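Local coordinates for protein lectin (Pleurotus ostreatus, PDB 6KBQ) that is a calcium-binding fungal lectin that binds N-acetyl-D-galactosamine beside one of its two calcium sites and probably recognises glycans carrying it, at residues Met148-Val153 with Thr162-Glu167. Numbering follows the deposited sequence.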
ATOM      1  N   MET A 148       1.924 -17.335   0.437  1.00 30.24           N
ATOM      2  CA  MET A 148       1.569 -16.824   1.750  1.00 31.84           C
ATOM      3  C   MET A 148       1.097 -15.393   1.586  1.00 34.98           C
ATOM      4  O   MET A 148       1.764 -14.591   0.917  1.00 31.84           O
ATOM      5  CB  MET A 148       2.759 -16.870   2.723  1.00 32.74           C
ATOM      6  CG  MET A 148       2.573 -15.994   3.966  1.00 34.32           C
ATOM      7  SD  MET A 148       4.001 -16.013   5.087  1.00 34.95           S
ATOM      8  CE  MET A 148       3.707 -17.522   5.997  1.00 32.85           C
ATOM      9  N   ALA A 149      -0.056 -15.079   2.169  1.00 30.81           N
ATOM     10  CA  ALA A 149      -0.554 -13.718   2.094  1.00 31.23           C
ATOM     11  C   ALA A 149      -1.169 -13.329   3.421  1.00 34.83           C
ATOM     12  O   ALA A 149      -1.690 -14.161   4.171  1.00 34.29           O
ATOM     13  CB  ALA A 149      -1.583 -13.533   0.970  1.00 30.25           C
ATOM     14  N   SER A 150      -1.113 -12.041   3.690  1.00 33.72           N
ATOM     15  CA  SER A 150      -1.814 -11.442   4.810  1.00 32.91           C
ATOM     16  C   SER A 150      -2.659 -10.306   4.249  1.00 36.04           C
ATOM     17  O   SER A 150      -2.154  -9.482   3.470  1.00 34.21           O
ATOM     18  CB  SER A 150      -0.794 -10.944   5.832  1.00 37.74           C
ATOM     19  OG  SER A 150      -1.397 -10.453   6.994  1.00 39.50           O
ATOM     20  N   ILE A 151      -3.932 -10.264   4.631  1.00 31.31           N
ATOM     21  CA  ILE A 151      -4.891  -9.279   4.129  1.00 31.53           C
ATOM     22  C   ILE A 151      -5.439  -8.512   5.326  1.00 34.03           C
ATOM     23  O   ILE A 151      -6.267  -9.037   6.086  1.00 34.09           O
ATOM     24  CB  ILE A 151      -6.028  -9.943   3.338  1.00 32.38           C
ATOM     25  CG1 ILE A 151      -5.463 -10.782   2.199  1.00 31.77           C
ATOM     26  CG2 ILE A 151      -6.999  -8.901   2.767  1.00 28.54           C
ATOM     27  CD1 ILE A 151      -6.443 -11.787   1.689  1.00 29.66           C
ATOM     28  N   LEU A 152      -5.002  -7.271   5.499  1.00 28.10           N
ATOM     29  CA  LEU A 152      -5.481  -6.442   6.604  1.00 32.62           C
ATOM     30  C   LEU A 152      -6.656  -5.602   6.095  1.00 35.02           C
ATOM     31  O   LEU A 152      -6.469  -4.638   5.354  1.00 34.53           O
ATOM     32  CB  LEU A 152      -4.347  -5.579   7.143  1.00 36.56           C
ATOM     33  CG  LEU A 152      -4.689  -4.621   8.275  1.00 37.39           C
ATOM     34  CD1 LEU A 152      -5.334  -5.378   9.428  1.00 37.37           C
ATOM     35  CD2 LEU A 152      -3.432  -3.892   8.723  1.00 33.20           C
ATOM     36  N   VAL A 153      -7.873  -5.978   6.477  1.00 37.03           N
ATOM     37  CA  VAL A 153      -9.073  -5.282   6.034  1.00 36.25           C
ATOM     38  C   VAL A 153      -9.345  -4.136   6.993  1.00 38.24           C
ATOM     39  O   VAL A 153      -9.322  -4.321   8.211  1.00 41.55           O
ATOM     40  CB  VAL A 153     -10.271  -6.240   5.965  1.00 35.53           C
ATOM     41  CG1 VAL A 153     -11.575  -5.452   5.741  1.00 34.91           C
ATOM     42  CG2 VAL A 153     -10.064  -7.255   4.856  1.00 33.22           C
ATOM     43  N   THR A 162      -7.153  -8.935  10.307  1.00 38.76           N
ATOM     44  CA  THR A 162      -6.265  -9.633   9.378  1.00 37.77           C
ATOM     45  C   THR A 162      -6.853 -10.978   8.981  1.00 34.28           C
ATOM     46  O   THR A 162      -7.318 -11.738   9.835  1.00 41.38           O
ATOM     47  CB  THR A 162      -4.868  -9.842   9.987  1.00 39.65           C
ATOM     48  OG1 THR A 162      -4.304  -8.582  10.339  1.00 39.82           O
ATOM     49  CG2 THR A 162      -3.917 -10.530   9.001  1.00 35.18           C
ATOM     50  N   PHE A 163      -6.829 -11.265   7.684  1.00 34.53           N
ATOM     51  CA  PHE A 163      -7.167 -12.569   7.134  1.00 34.34           C
ATOM     52  C   PHE A 163      -5.943 -13.118   6.415  1.00 35.94           C
ATOM     53  O   PHE A 163      -5.135 -12.349   5.877  1.00 32.11           O
ATOM     54  CB  PHE A 163      -8.352 -12.465   6.186  1.00 33.05           C
ATOM     55  CG  PHE A 163      -9.563 -11.869   6.829  1.00 40.50           C
ATOM     56  CD1 PHE A 163     -10.499 -12.679   7.455  1.00 40.46           C
ATOM     57  CD2 PHE A 163      -9.753 -10.492   6.844  1.00 40.03           C
ATOM     58  CE1 PHE A 163     -11.619 -12.126   8.068  1.00 39.47           C
ATOM     59  CE2 PHE A 163     -10.860  -9.939   7.449  1.00 40.10           C
ATOM     60  CZ  PHE A 163     -11.794 -10.758   8.067  1.00 42.23           C
ATOM     61  N   VAL A 164      -5.795 -14.451   6.420  1.00 30.12           N
ATOM     62  CA  VAL A 164      -4.553 -15.087   5.999  1.00 32.27           C
ATOM     63  C   VAL A 164      -4.858 -16.275   5.108  1.00 33.40           C
ATOM     64  O   VAL A 164      -5.945 -16.851   5.152  1.00 34.51           O
ATOM     65  CB  VAL A 164      -3.675 -15.543   7.191  1.00 33.87           C
ATOM     66  CG1 VAL A 164      -3.273 -14.348   8.026  1.00 32.48           C
ATOM     67  CG2 VAL A 164      -4.419 -16.575   8.054  1.00 32.06           C
ATOM     68  N   THR A 165      -3.872 -16.631   4.285  1.00 32.22           N
ATOM     69  CA  THR A 165      -3.911 -17.904   3.575  1.00 32.46           C
ATOM     70  C   THR A 165      -3.833 -19.035   4.595  1.00 32.71           C
ATOM     71  O   THR A 165      -3.014 -18.998   5.519  1.00 30.93           O
ATOM     72  CB  THR A 165      -2.738 -17.998   2.588  1.00 33.63           C
ATOM     73  OG1 THR A 165      -1.557 -17.472   3.205  1.00 30.73           O
ATOM     74  CG2 THR A 165      -3.015 -17.192   1.333  1.00 32.29           C
ATOM     75  N   ASP A 166      -4.703 -20.024   4.452  1.00 34.95           N
ATOM     76  CA  ASP A 166      -4.644 -21.203   5.307  1.00 33.67           C
ATOM     77  C   ASP A 166      -5.456 -22.308   4.644  1.00 37.82           C
ATOM     78  O   ASP A 166      -5.819 -22.213   3.467  1.00 36.84           O
ATOM     79  CB  ASP A 166      -5.135 -20.900   6.727  1.00 32.87           C
ATOM     80  CG  ASP A 166      -6.582 -20.404   6.774  1.00 35.50           C
ATOM     81  OD1 ASP A 166      -7.380 -20.678   5.844  1.00 34.87           O
ATOM     82  OD2 ASP A 166      -6.928 -19.730   7.771  1.00 35.55           O
ATOM     83  N   GLU A 167      -5.764 -23.348   5.424  1.00 35.11           N
ATOM     84  CA  GLU A 167      -6.452 -24.529   4.922  1.00 38.25           C
ATOM     85  C   GLU A 167      -7.899 -24.253   4.532  1.00 35.23           C
ATOM     86  O   GLU A 167      -8.503 -25.102   3.880  1.00 38.55           O
ATOM     87  CB  GLU A 167      -6.387 -25.646   5.973  1.00 35.41           C
ATOM     88  CG  GLU A 167      -7.203 -25.367   7.249  1.00 34.73           C
ATOM     89  CD  GLU A 167      -6.479 -24.501   8.296  1.00 42.04           C
ATOM     90  OE1 GLU A 167      -5.336 -24.015   8.065  1.00 39.74           O
ATOM     91  OE2 GLU A 167      -7.072 -24.306   9.382  1.00 44.83           O
TER
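Ile151 and Phe163 form the hydrogen-bonded pair at the heart of this antiparallel contact: Ile151 N reaches Phe163 O at 2.7 Å, and Phe163 N returns to Ile151 O at 2.8 Å. Past Val164 the outer strand ends, yet the pairing runs one step further. Thr165 N gives a longer bond to Ala149 O (3.3 Å), while Ala149 N turns to a side chain, Thr165 OG1, at 3.0 Å and nearly straight (165°). With chi1 at 41°, that hydroxyl sits between its own backbone N and carbonyl carbon, where Lys54 O also holds it. On the face carrying Ser150, Leu152, Thr162 and Val164, the Thr162 methyl CG2 lies 3.2 Å from Ser150 OG, which bonds to Leu49 O. Leu152 CD1 leans across to Thr162 OG1 (3.5 Å). On the Ile151 face the Phe163 ring crosses Val153 obliquely, CD2 3.8 Å from Val153 CG2, with Ile151 O near the ring plane at its edge. Strand 148-153 and the bonded Thr165 are buried, whereas Thr162, Phe163 and Val164 stay partly open to solvent. The pairing is that of a beta hairpin, 146-155 with 160-164, whose second strand closes the edge of a four-stranded antiparallel sheet.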